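Local coordinates for protein 16S rRNA methylase (Uncultured bacterium, PDB 7JLZ) that probably methylates N1 of adenine 1408 in 16S rRNA of the 30S ribosomal subunit, a modification that confers aminoglycoside resistance, at residues A[152-155]-A[156-160]. Numbering follows the deposited sequence.
Sequences ENLS and VEYLK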
loop_
_atom_site.group_PDB
_atom_site.type_symbol
_atom_site.label_atom_id
_atom_site.label_comp_id
_atom_site.label_asym_id
_atom_site.label_seq_id
_atom_site.Cartn_x
_atom_site.Cartn_y
_atom_site.Cartn_z
ATOM N N GLU A 152 16.415 12.444 -7.108
ATOM C CA GLU A 152 17.388 12.902 -6.117
ATOM C C GLU A 152 17.505 14.421 -6.106
ATOM O O GLU A 152 17.634 15.042 -5.041
ATOM C CB GLU A 152 18.756 12.269 -6.399
ATOM C CG GLU A 152 18.795 10.729 -6.379
ATOM C CD GLU A 152 18.173 10.076 -7.617
ATOM O OE1 GLU A 152 18.401 10.567 -8.746
ATOM O OE2 GLU A 152 17.449 9.068 -7.451
ATOM N N ASN A 153 17.483 15.036 -7.282
ATOM C CA ASN A 153 17.690 16.469 -7.430
ATOM C C ASN A 153 16.543 17.047 -8.253
ATOM O O ASN A 153 16.731 17.622 -9.325
ATOM C CB ASN A 153 19.048 16.739 -8.064
ATOM C CG ASN A 153 20.189 16.245 -7.203
ATOM O OD1 ASN A 153 20.657 15.115 -7.354
ATOM N ND2 ASN A 153 20.636 17.085 -6.279
ATOM N N LEU A 154 15.336 16.887 -7.714
ATOM C CA LEU A 154 14.116 17.187 -8.450
ATOM C C LEU A 154 14.098 18.641 -8.904
ATOM O O LEU A 154 14.398 19.556 -8.130
ATOM C CB LEU A 154 12.901 16.889 -7.579
ATOM C CG LEU A 154 11.573 17.182 -8.282
ATOM C CD1 LEU A 154 11.300 16.141 -9.358
ATOM C CD2 LEU A 154 10.420 17.270 -7.295
ATOM N N SER A 155 13.780 18.845 -10.177
ATOM C CA SER A 155 13.634 20.169 -10.752
ATOM C C SER A 155 12.207 20.305 -11.259
ATOM O O SER A 155 11.519 19.307 -11.482
ATOM C CB SER A 155 14.623 20.400 -11.895
ATOM O OG SER A 155 14.288 19.576 -12.997
ATOM N N VAL A 156 11.761 21.552 -11.437
ATOM C CA VAL A 156 10.393 21.754 -11.913
ATOM C C VAL A 156 10.218 21.173 -13.313
ATOM O O VAL A 156 9.151 20.640 -13.643
ATOM C CB VAL A 156 10.008 23.249 -11.854
ATOM C CG1 VAL A 156 10.909 24.091 -12.747
ATOM C CG2 VAL A 156 8.529 23.435 -12.246
ATOM N N GLU A 157 11.261 21.231 -14.146
ATOM C CA GLU A 157 11.164 20.701 -15.504
ATOM C C GLU A 157 10.961 19.190 -15.500
ATOM O O GLU A 157 10.110 18.663 -16.225
ATOM C CB GLU A 157 12.413 21.064 -16.308
ATOM C CG GLU A 157 12.512 20.299 -17.620
ATOM C CD GLU A 157 13.545 20.867 -18.567
ATOM O OE1 GLU A 157 14.306 21.768 -18.157
ATOM O OE2 GLU A 157 13.587 20.415 -19.732
ATOM N N TYR A 158 11.747 18.470 -14.700
ATOM C CA TYR A 158 11.575 17.026 -14.619
ATOM C C TYR A 158 10.241 16.673 -13.979
ATOM O O TYR A 158 9.580 15.708 -14.391
ATOM C CB TYR A 158 12.729 16.410 -13.834
ATOM C CG TYR A 158 12.743 14.903 -13.851
ATOM C CD1 TYR A 158 13.298 14.203 -14.916
ATOM C CD2 TYR A 158 12.209 14.176 -12.797
ATOM C CE1 TYR A 158 13.309 12.816 -14.928
ATOM C CE2 TYR A 158 12.222 12.795 -12.801
ATOM C CZ TYR A 158 12.772 12.122 -13.869
ATOM O OH TYR A 158 12.782 10.745 -13.871
ATOM N N LEU A 159 9.832 17.434 -12.963
ATOM C CA LEU A 159 8.545 17.180 -12.323
ATOM C C LEU A 159 7.405 17.329 -13.323
ATOM O O LEU A 159 6.517 16.470 -13.406
ATOM C CB LEU A 159 8.351 18.133 -11.139
ATOM C CG LEU A 159 7.053 17.966 -10.338
ATOM C CD1 LEU A 159 7.055 16.642 -9.602
ATOM C CD2 LEU A 159 6.829 19.130 -9.379
ATOM N N LYS A 160 7.422 18.416 -14.101
ATOM C CA LYS A 160 6.306 18.715 -14.998
ATOM C C LYS A 160 6.320 17.826 -16.235
ATOM O O LYS A 160 5.259 17.453 -16.747
ATOM C CB LYS A 160 6.339 20.189 -15.413
ATOM C CG LYS A 160 5.889 21.151 -14.338
ATOM C CD LYS A 160 4.430 20.933 -13.990
ATOM C CE LYS A 160 3.519 21.367 -15.128
ATOM N NZ LYS A 160 2.114 20.918 -14.898
#
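Ser155 caps the helix that begins at Val156: its OG accepts the backbone N-H of Tyr158 at 3.3 Å from OG to N, a long but nearly straight bond with an N-H...O angle of 169°. This is the N-cap bond proper, from the capping side chain to the third residue beyond it. The torsion explains the reach, since chi1 of 68° sets OG between the backbone N and the carbonyl carbon. The next N-H along goes to the carbonyl of the same serine: Leu159 N donates to Ser155 O at 2.9 Å, the first regular bond of the helix, and the next follows from Lys160 N to Val156 O. Two successive amides near the helix start find acceptors on one serine.

Leu154, the residue before the cap, and Leu159 in the helix form a hydrophobic staple alongside the polar cap. The CG of Leu154 stands anti to the backbone N (chi1 180°), which carries the branched end forward to the helix. There CD1 touches two residues, 4.0 Å from Leu159 CB and 4.1 Å from Tyr158 CD2, meeting the tyrosine at the ring edge, near its plane. The other methyl, Leu154 CD2, touches Leu159 CD1 at 4.1 Å.

Farther out, Tyr158 OH is hydrogen-bonded to Glu150 N, tying the ring to the preceding loop. The cap lies at the surface, where the loop after strand 129-135 turns into helix 156-168. Leu154 rests on Phe177 and Leu159 on Leu174, so this helix start packs against strand 172-179, an outermost strand of the seven-stranded, Rossmann-like methyltransferase sheet.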